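Local coordinates for protein D-galactonate dehydratase family member SEN1436 (Salmonella enterica subsp. enterica serovar Enteritidis, PDB 3TW9) that dehydrates D-gluconate to 2-dehydro-3-deoxy-D-gluconate with low activity in vitro, using one magnesium ion per subunit, at residues F219-F232 with H247-L261. Residues are numbered along the deposited sequence; the frame is centred on the assembly and turned at random.
Sequences FDPDAYAKSVPRLF and HDVHERVTPVTAINL
Tyr224 is the main bump of this contact, thrust from helix 221-232 into a hollow formed by His247, Val249, Arg252, Val253 and Leu261. A chi1 of 155°, with CG roughly opposite the backbone N, carries the ring to the end of strand 247-248, where its OH hydrogen-bonds His247 NE2 at 2.7 Å. The two rings meet rim to rim, their planes 20° apart. Over one face of the tyrosine lies the guanidinium of Arg252, a cation-pi contact with Arg252 CZ 4.3 Å from the Tyr224 ring centroid, while Val253 CG1 abuts the ring edge in its plane, 3.6 Å from Tyr224 CD2. Two hydrogen bonds within its own segment, NE to Val249 O and NH2 to Asp248 O, hold the Arg252 guanidinium in this position. Phe219 flanks the same group, its CZ 3.5 Å from Arg252 NH1.

His247 is enclosed on more than one side. Val228 CG1 sits over a ring face, a CH-pi contact, and Phe232 CZ approaches His247 CB to 3.7 Å. Its other nitrogen, ND1, bonds Cys178 O.

Between the helices, Leu261 is a knob in the hole lined by Tyr224, Ala225, Val228 and Pro229; its CD1 lies 3.9 Å from Val228 CB. One turn earlier, Thr257 CG2 presses on Ala225 CB at 3.5 Å, tighter than usual for carbons.

The helix segments run nearly parallel (9°), their axes 10.3 Å apart, as expected for neighbouring outer helices of the enolase-superfamily barrel. Strand 244-248 lies inside them between parallel strands 175-177 and 272-274, presenting magnesium ligand Asp248 away from this packing, while Leu265 further along helix 255-265 extends the interface to Val228 and Phe232.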
ATOM      1  N   PHE C 219     -40.161  -1.166  -9.308  1.00 26.66           N
ATOM      2  CA  PHE C 219     -39.280  -0.475 -10.234  1.00 23.69           C
ATOM      3  C   PHE C 219     -39.231  -1.238 -11.541  1.00 31.99           C
ATOM      4  O   PHE C 219     -39.204  -2.464 -11.536  1.00 32.51           O
ATOM      5  CB  PHE C 219     -37.879  -0.397  -9.615  1.00 29.95           C
ATOM      6  CG  PHE C 219     -36.848   0.265 -10.485  1.00 49.65           C
ATOM      7  CD1 PHE C 219     -36.899   1.647 -10.726  1.00 53.68           C
ATOM      8  CD2 PHE C 219     -35.802  -0.482 -11.032  1.00 43.34           C
ATOM      9  CE1 PHE C 219     -35.949   2.281 -11.511  1.00 33.73           C
ATOM     10  CE2 PHE C 219     -34.830   0.142 -11.824  1.00 41.09           C
ATOM     11  CZ  PHE C 219     -34.901   1.522 -12.050  1.00 46.18           C
ATOM     12  N   ASP C 220     -39.205  -0.511 -12.652  1.00 22.13           N
ATOM     13  CA  ASP C 220     -39.124  -1.123 -13.968  1.00 24.70           C
ATOM     14  C   ASP C 220     -37.731  -0.900 -14.548  1.00 22.68           C
ATOM     15  O   ASP C 220     -37.435   0.190 -15.056  1.00 22.09           O
ATOM     16  CB  ASP C 220     -40.175  -0.538 -14.905  1.00 24.00           C
ATOM     17  CG  ASP C 220     -40.260  -1.282 -16.228  1.00 25.89           C
ATOM     18  OD1 ASP C 220     -39.243  -1.798 -16.733  1.00 27.19           O
ATOM     19  OD2 ASP C 220     -41.357  -1.357 -16.790  1.00 34.32           O
ATOM     20  N   PRO C 221     -36.875  -1.942 -14.499  1.00 26.21           N
ATOM     21  CA  PRO C 221     -35.475  -1.773 -14.915  1.00 22.23           C
ATOM     22  C   PRO C 221     -35.307  -1.519 -16.407  1.00 22.06           C
ATOM     23  O   PRO C 221     -34.351  -0.864 -16.811  1.00 26.53           O
ATOM     24  CB  PRO C 221     -34.824  -3.111 -14.527  1.00 28.34           C
ATOM     25  CG  PRO C 221     -35.957  -4.088 -14.469  1.00 25.91           C
ATOM     26  CD  PRO C 221     -37.153  -3.310 -14.023  1.00 26.25           C
ATOM     27  N   ASP C 222     -36.227  -2.034 -17.215  1.00 25.84           N
ATOM     28  CA  ASP C 222     -36.144  -1.852 -18.661  1.00 30.88           C
ATOM     29  C   ASP C 222     -36.580  -0.445 -19.080  1.00 27.56           C
ATOM     30  O   ASP C 222     -35.922   0.188 -19.914  1.00 28.11           O
ATOM     31  CB  ASP C 222     -36.919  -2.938 -19.390  1.00 30.16           C
ATOM     32  CG  ASP C 222     -36.281  -4.312 -19.222  1.00 47.13           C
ATOM     33  OD1 ASP C 222     -35.313  -4.625 -19.949  1.00 63.45           O
ATOM     34  OD2 ASP C 222     -36.743  -5.079 -18.357  1.00 45.75           O
ATOM     35  N   ALA C 223     -37.660   0.066 -18.483  1.00 23.55           N
ATOM     36  CA  ALA C 223     -38.057   1.470 -18.692  1.00 24.25           C
ATOM     37  C   ALA C 223     -36.919   2.405 -18.286  1.00 28.65           C
ATOM     38  O   ALA C 223     -36.577   3.333 -19.020  1.00 28.01           O
ATOM     39  CB  ALA C 223     -39.329   1.811 -17.897  1.00 27.12           C
ATOM     40  N   TYR C 224     -36.309   2.106 -17.138  1.00 24.11           N
ATOM     41  CA  TYR C 224     -35.197   2.898 -16.599  1.00 21.16           C
ATOM     42  C   TYR C 224     -34.052   2.960 -17.605  1.00 29.20           C
ATOM     43  O   TYR C 224     -33.554   4.050 -17.941  1.00 28.41           O
ATOM     44  CB  TYR C 224     -34.735   2.314 -15.248  1.00 24.35           C
ATOM     45  CG  TYR C 224     -33.288   2.636 -14.910  1.00 20.97           C
ATOM     46  CD1 TYR C 224     -32.900   3.926 -14.517  1.00 26.54           C
ATOM     47  CD2 TYR C 224     -32.292   1.648 -15.026  1.00 24.35           C
ATOM     48  CE1 TYR C 224     -31.567   4.224 -14.238  1.00 20.89           C
ATOM     49  CE2 TYR C 224     -30.962   1.937 -14.759  1.00 22.09           C
ATOM     50  CZ  TYR C 224     -30.599   3.227 -14.372  1.00 25.32           C
ATOM     51  OH  TYR C 224     -29.272   3.509 -14.088  1.00 24.26           O
ATOM     52  N   ALA C 225     -33.636   1.791 -18.090  1.00 21.53           N
ATOM     53  CA  ALA C 225     -32.423   1.694 -18.896  1.00 23.68           C
ATOM     54  C   ALA C 225     -32.601   2.370 -20.258  1.00 35.12           C
ATOM     55  O   ALA C 225     -31.645   2.923 -20.818  1.00 31.79           O
ATOM     56  CB  ALA C 225     -32.047   0.259 -19.080  1.00 23.44           C
ATOM     57  N   LYS C 226     -33.826   2.321 -20.780  1.00 26.89           N
ATOM     58  CA  LYS C 226     -34.143   2.951 -22.059  1.00 27.48           C
ATOM     59  C   LYS C 226     -34.277   4.464 -21.922  1.00 33.90           C
ATOM     60  O   LYS C 226     -34.178   5.185 -22.922  1.00 36.83           O
ATOM     61  CB  LYS C 226     -35.409   2.342 -22.673  1.00 27.37           C
ATOM     62  CG  LYS C 226     -35.277   0.886 -23.112  1.00 39.68           C
ATOM     63  CD  LYS C 226     -36.565   0.393 -23.759  1.00 38.05           C
ATOM     64  CE  LYS C 226     -36.494  -1.081 -24.114  1.00 39.38           C
ATOM     65  NZ  LYS C 226     -36.713  -1.911 -22.913  1.00 47.09           N
ATOM     66  N   SER C 227     -34.468   4.937 -20.687  1.00 27.51           N
ATOM     67  CA  SER C 227     -34.675   6.364 -20.422  1.00 33.25           C
ATOM     68  C   SER C 227     -33.437   7.159 -20.029  1.00 35.60           C
ATOM     69  O   SER C 227     -33.406   8.379 -20.202  1.00 28.49           O
ATOM     70  CB  SER C 227     -35.765   6.547 -19.370  1.00 34.34           C
ATOM     71  OG  SER C 227     -36.941   5.893 -19.814  1.00 34.87           O
ATOM     72  N   VAL C 228     -32.431   6.482 -19.484  1.00 27.23           N
ATOM     73  CA  VAL C 228     -31.202   7.166 -19.076  1.00 30.51           C
ATOM     74  C   VAL C 228     -30.491   7.928 -20.216  1.00 27.57           C
ATOM     75  O   VAL C 228     -30.093   9.063 -19.996  1.00 26.13           O
ATOM     76  CB  VAL C 228     -30.234   6.233 -18.251  1.00 21.70           C
ATOM     77  CG1 VAL C 228     -28.900   6.943 -17.876  1.00 27.58           C
ATOM     78  CG2 VAL C 228     -30.913   5.799 -17.013  1.00 25.92           C
ATOM     79  N   PRO C 229     -30.327   7.321 -21.423  1.00 25.77           N
ATOM     80  CA  PRO C 229     -29.616   8.100 -22.426  1.00 26.80           C
ATOM     81  C   PRO C 229     -30.344   9.396 -22.807  1.00 29.69           C
ATOM     82  O   PRO C 229     -29.681  10.399 -23.077  1.00 26.37           O
ATOM     83  CB  PRO C 229     -29.542   7.154 -23.628  1.00 28.54           C
ATOM     84  CG  PRO C 229     -29.562   5.773 -23.005  1.00 30.59           C
ATOM     85  CD  PRO C 229     -30.520   5.917 -21.863  1.00 25.99           C
ATOM     86  N   ARG C 230     -31.678   9.366 -22.800  1.00 29.61           N
ATOM     87  CA  ARG C 230     -32.486  10.552 -23.108  1.00 31.82           C
ATOM     88  C   ARG C 230     -32.300  11.673 -22.082  1.00 29.93           C
ATOM     89  O   ARG C 230     -32.152  12.844 -22.466  1.00 30.30           O
ATOM     90  CB  ARG C 230     -33.971  10.188 -23.265  1.00 33.65           C
ATOM     91  CG  ARG C 230     -34.227   9.121 -24.334  1.00 53.29           C
ATOM     92  CD  ARG C 230     -35.552   9.335 -25.049  1.00 79.80           C
ATOM     93  NE  ARG C 230     -36.705   9.053 -24.197  1.00 91.34           N
ATOM     94  CZ  ARG C 230     -37.417   7.931 -24.238  1.00 99.96           C
ATOM     95  NH1 ARG C 230     -37.100   6.965 -25.095  1.00 97.16           N
ATOM     96  NH2 ARG C 230     -38.452   7.776 -23.422  1.00101.89           N
ATOM     97  N   LEU C 231     -32.269  11.304 -20.796  1.00 28.82           N
ATOM     98  CA  LEU C 231     -31.941  12.223 -19.703  1.00 28.29           C
ATOM     99  C   LEU C 231     -30.594  12.922 -19.940  1.00 27.10           C
ATOM    100  O   LEU C 231     -30.506  14.143 -19.866  1.00 26.96           O
ATOM    101  CB  LEU C 231     -31.950  11.494 -18.340  1.00 26.47           C
ATOM    102  CG  LEU C 231     -31.370  12.243 -17.137  1.00 33.81           C
ATOM    103  CD1 LEU C 231     -32.249  13.441 -16.721  1.00 37.87           C
ATOM    104  CD2 LEU C 231     -31.124  11.299 -15.964  1.00 43.80           C
ATOM    105  N   PHE C 232     -29.557  12.154 -20.272  1.00 23.30           N
ATOM    106  CA  PHE C 232     -28.247  12.737 -20.522  1.00 21.58           C
ATOM    107  C   PHE C 232     -28.119  13.516 -21.823  1.00 25.14           C
ATOM    108  O   PHE C 232     -27.378  14.507 -21.867  1.00 26.36           O
ATOM    109  CB  PHE C 232     -27.134  11.683 -20.346  1.00 23.88           C
ATOM    110  CG  PHE C 232     -26.855  11.417 -18.909  1.00 21.56           C
ATOM    111  CD1 PHE C 232     -26.200  12.389 -18.126  1.00 20.22           C
ATOM    112  CD2 PHE C 232     -27.316  10.260 -18.294  1.00 26.57           C
ATOM    113  CE1 PHE C 232     -25.994  12.202 -16.753  1.00 27.10           C
ATOM    114  CE2 PHE C 232     -27.106  10.055 -16.913  1.00 21.16           C
ATOM    115  CZ  PHE C 232     -26.435  11.032 -16.136  1.00 23.19           C
ATOM    116  N   HIS C 247     -23.475   8.986 -12.894  1.00 21.86           N
ATOM    117  CA  HIS C 247     -24.749   8.303 -12.847  1.00 19.66           C
ATOM    118  C   HIS C 247     -24.567   6.982 -12.139  1.00 26.05           C
ATOM    119  O   HIS C 247     -23.652   6.231 -12.465  1.00 23.19           O
ATOM    120  CB  HIS C 247     -25.343   8.064 -14.248  1.00 21.38           C
ATOM    121  CG  HIS C 247     -26.683   7.396 -14.197  1.00 22.11           C
ATOM    122  ND1 HIS C 247     -27.811   8.053 -13.751  1.00 19.79           N
ATOM    123  CD2 HIS C 247     -27.058   6.115 -14.430  1.00 20.23           C
ATOM    124  CE1 HIS C 247     -28.841   7.222 -13.773  1.00 24.24           C
ATOM    125  NE2 HIS C 247     -28.409   6.036 -14.171  1.00 23.89           N
ATOM    126  N   ASP C 248     -25.464   6.698 -11.207  1.00 19.74           N
ATOM    127  CA  ASP C 248     -25.424   5.459 -10.430  1.00 18.48           C
ATOM    128  C   ASP C 248     -26.489   4.478 -10.920  1.00 22.91           C
ATOM    129  O   ASP C 248     -27.694   4.683 -10.746  1.00 22.71           O
ATOM    130  CB  ASP C 248     -25.645   5.829  -8.937  1.00 23.43           C
ATOM    131  CG  ASP C 248     -25.322   4.704  -7.977  1.00 31.16           C
ATOM    132  OD1 ASP C 248     -24.916   3.617  -8.428  1.00 32.47           O
ATOM    133  OD2 ASP C 248     -25.457   4.917  -6.744  1.00 29.46           O
ATOM    134  N   VAL C 249     -26.043   3.379 -11.521  1.00 17.64           N
ATOM    135  CA  VAL C 249     -26.941   2.267 -11.887  1.00 18.86           C
ATOM    136  C   VAL C 249     -27.467   1.521 -10.635  1.00 20.32           C
ATOM    137  O   VAL C 249     -28.580   0.999 -10.651  1.00 20.58           O
ATOM    138  CB  VAL C 249     -26.203   1.282 -12.824  1.00 20.04           C
ATOM    139  CG1 VAL C 249     -27.091   0.114 -13.231  1.00 20.20           C
ATOM    140  CG2 VAL C 249     -25.713   2.018 -14.061  1.00 21.39           C
ATOM    141  N   HIS C 250     -26.634   1.456  -9.588  1.00 18.03           N
ATOM    142  CA  HIS C 250     -26.987   0.912  -8.269  1.00 18.53           C
ATOM    143  C   HIS C 250     -27.541  -0.486  -8.390  1.00 24.71           C
ATOM    144  O   HIS C 250     -28.577  -0.787  -7.812  1.00 23.98           O
ATOM    145  CB  HIS C 250     -28.012   1.829  -7.567  1.00 21.98           C
ATOM    146  CG  HIS C 250     -27.911   1.847  -6.074  1.00 24.27           C
ATOM    147  ND1 HIS C 250     -28.539   0.920  -5.271  1.00 24.69           N
ATOM    148  CD2 HIS C 250     -27.248   2.681  -5.236  1.00 31.32           C
ATOM    149  CE1 HIS C 250     -28.269   1.183  -4.004  1.00 23.41           C
ATOM    150  NE2 HIS C 250     -27.491   2.249  -3.954  1.00 30.26           N
ATOM    151  N   GLU C 251     -26.873  -1.315  -9.203  1.00 17.16           N
ATOM    152  CA  GLU C 251     -27.196  -2.735  -9.358  1.00 17.51           C
ATOM    153  C   GLU C 251     -28.637  -3.048  -9.808  1.00 22.09           C
ATOM    154  O   GLU C 251     -29.133  -4.163  -9.585  1.00 21.74           O
ATOM    155  CB  GLU C 251     -26.769  -3.546  -8.087  1.00 19.21           C
ATOM    156  CG  GLU C 251     -27.547  -3.277  -6.751  1.00 18.07           C
ATOM    157  CD  GLU C 251     -27.227  -4.243  -5.618  1.00 24.42           C
ATOM    158  OE1 GLU C 251     -27.850  -4.175  -4.524  1.00 20.68           O
ATOM    159  OE2 GLU C 251     -26.329  -5.073  -5.789  1.00 21.69           O
ATOM    160  N   ARG C 252     -29.289  -2.093 -10.476  1.00 22.92           N
ATOM    161  CA  ARG C 252     -30.740  -2.207 -10.735  1.00 18.44           C
ATOM    162  C   ARG C 252     -31.145  -2.957 -12.016  1.00 23.37           C
ATOM    163  O   ARG C 252     -32.330  -3.247 -12.211  1.00 28.35           O
ATOM    164  CB  ARG C 252     -31.404  -0.818 -10.679  1.00 18.38           C
ATOM    165  CG  ARG C 252     -31.483  -0.257  -9.250  1.00 18.70           C
ATOM    166  CD  ARG C 252     -31.996   1.182  -9.240  1.00 30.18           C
ATOM    167  NE  ARG C 252     -31.099   2.140  -9.900  1.00 33.95           N
ATOM    168  CZ  ARG C 252     -31.487   3.311 -10.415  1.00 34.01           C
ATOM    169  NH1 ARG C 252     -32.770   3.666 -10.369  1.00 32.57           N
ATOM    170  NH2 ARG C 252     -30.601   4.122 -10.998  1.00 26.94           N
ATOM    171  N   VAL C 253     -30.177  -3.298 -12.875  1.00 19.69           N
ATOM    172  CA  VAL C 253     -30.502  -3.920 -14.170  1.00 17.61           C
ATOM    173  C   VAL C 253     -29.679  -5.188 -14.388  1.00 22.43           C
ATOM    174  O   VAL C 253     -28.723  -5.413 -13.649  1.00 19.67           O
ATOM    175  CB  VAL C 253     -30.286  -2.971 -15.384  1.00 23.34           C
ATOM    176  CG1 VAL C 253     -31.198  -1.725 -15.299  1.00 22.66           C
ATOM    177  CG2 VAL C 253     -28.814  -2.553 -15.534  1.00 19.78           C
ATOM    178  N   THR C 254     -30.062  -6.004 -15.375  1.00 21.29           N
ATOM    179  CA  THR C 254     -29.283  -7.226 -15.669  1.00 16.92           C
ATOM    180  C   THR C 254     -27.956  -6.796 -16.251  1.00 17.34           C
ATOM    181  O   THR C 254     -27.819  -5.677 -16.797  1.00 20.24           O
ATOM    182  CB  THR C 254     -29.952  -8.177 -16.701  1.00 19.49           C
ATOM    183  OG1 THR C 254     -30.069  -7.500 -17.969  1.00 18.93           O
ATOM    184  CG2 THR C 254     -31.272  -8.720 -16.187  1.00 20.81           C
ATOM    185  N   PRO C 255     -26.958  -7.674 -16.139  1.00 17.28           N
ATOM    186  CA  PRO C 255     -25.646  -7.242 -16.601  1.00 17.25           C
ATOM    187  C   PRO C 255     -25.572  -6.783 -18.050  1.00 17.40           C
ATOM    188  O   PRO C 255     -24.984  -5.737 -18.307  1.00 18.91           O
ATOM    189  CB  PRO C 255     -24.783  -8.465 -16.355  1.00 18.14           C
ATOM    190  CG  PRO C 255     -25.401  -9.096 -15.140  1.00 18.29           C
ATOM    191  CD  PRO C 255     -26.896  -8.940 -15.376  1.00 20.33           C
ATOM    192  N   VAL C 256     -26.174  -7.521 -18.995  1.00 20.01           N
ATOM    193  CA  VAL C 256     -26.053  -7.105 -20.392  1.00 21.14           C
ATOM    194  C   VAL C 256     -26.799  -5.772 -20.638  1.00 21.68           C
ATOM    195  O   VAL C 256     -26.379  -4.966 -21.464  1.00 20.30           O
ATOM    196  CB  VAL C 256     -26.481  -8.220 -21.386  1.00 19.28           C
ATOM    197  CG1 VAL C 256     -27.987  -8.427 -21.384  1.00 23.25           C
ATOM    198  CG2 VAL C 256     -25.973  -7.903 -22.809  1.00 18.10           C
ATOM    199  N   THR C 257     -27.875  -5.539 -19.881  1.00 20.40           N
ATOM    200  CA  THR C 257     -28.532  -4.220 -19.887  1.00 25.25           C
ATOM    201  C   THR C 257     -27.550  -3.108 -19.472  1.00 17.54           C
ATOM    202  O   THR C 257     -27.485  -2.058 -20.125  1.00 19.43           O
ATOM    203  CB  THR C 257     -29.773  -4.229 -19.012  1.00 25.80           C
ATOM    204  OG1 THR C 257     -30.664  -5.253 -19.490  1.00 25.76           O
ATOM    205  CG2 THR C 257     -30.491  -2.874 -19.050  1.00 24.65           C
ATOM    206  N   ALA C 258     -26.791  -3.350 -18.405  1.00 20.95           N
ATOM    207  CA  ALA C 258     -25.784  -2.377 -17.933  1.00 20.09           C
ATOM    208  C   ALA C 258     -24.665  -2.161 -18.941  1.00 21.70           C
ATOM    209  O   ALA C 258     -24.173  -1.023 -19.119  1.00 19.51           O
ATOM    210  CB  ALA C 258     -25.239  -2.787 -16.606  1.00 18.27           C
ATOM    211  N   ILE C 259     -24.252  -3.243 -19.593  1.00 17.74           N
ATOM    212  CA  ILE C 259     -23.234  -3.169 -20.657  1.00 21.67           C
ATOM    213  C   ILE C 259     -23.727  -2.320 -21.834  1.00 21.58           C
ATOM    214  O   ILE C 259     -23.025  -1.413 -22.291  1.00 19.45           O
ATOM    215  CB  ILE C 259     -22.799  -4.586 -21.152  1.00 20.73           C
ATOM    216  CG1 ILE C 259     -22.134  -5.333 -19.990  1.00 18.06           C
ATOM    217  CG2 ILE C 259     -21.873  -4.506 -22.425  1.00 21.94           C
ATOM    218  CD1 ILE C 259     -21.742  -6.820 -20.274  1.00 19.98           C
ATOM    219  N   ASN C 260     -24.960  -2.583 -22.285  1.00 20.59           N
ATOM    220  CA  ASN C 260     -25.533  -1.768 -23.329  1.00 22.03           C
ATOM    221  C   ASN C 260     -25.676  -0.290 -22.927  1.00 21.38           C
ATOM    222  O   ASN C 260     -25.430   0.605 -23.740  1.00 24.65           O
ATOM    223  CB  ASN C 260     -26.875  -2.340 -23.767  1.00 23.20           C
ATOM    224  CG  ASN C 260     -27.317  -1.799 -25.074  1.00 29.98           C
ATOM    225  OD1 ASN C 260     -26.782  -2.154 -26.128  1.00 29.85           O
ATOM    226  ND2 ASN C 260     -28.305  -0.917 -25.029  1.00 27.01           N
ATOM    227  N   LEU C 261     -26.007  -0.046 -21.668  1.00 22.07           N
ATOM    228  CA  LEU C 261     -26.183   1.301 -21.164  1.00 25.61           C
ATOM    229  C   LEU C 261     -24.844   2.058 -21.113  1.00 27.52           C
ATOM    230  O   LEU C 261     -24.753   3.214 -21.544  1.00 20.86           O
ATOM    231  CB  LEU C 261     -26.827   1.262 -19.782  1.00 23.98           C
ATOM    232  CG  LEU C 261     -27.145   2.603 -19.125  1.00 29.60           C
ATOM    233  CD1 LEU C 261     -28.157   3.430 -19.942  1.00 26.82           C
ATOM    234  CD2 LEU C 261     -27.660   2.353 -17.719  1.00 28.77           C
TER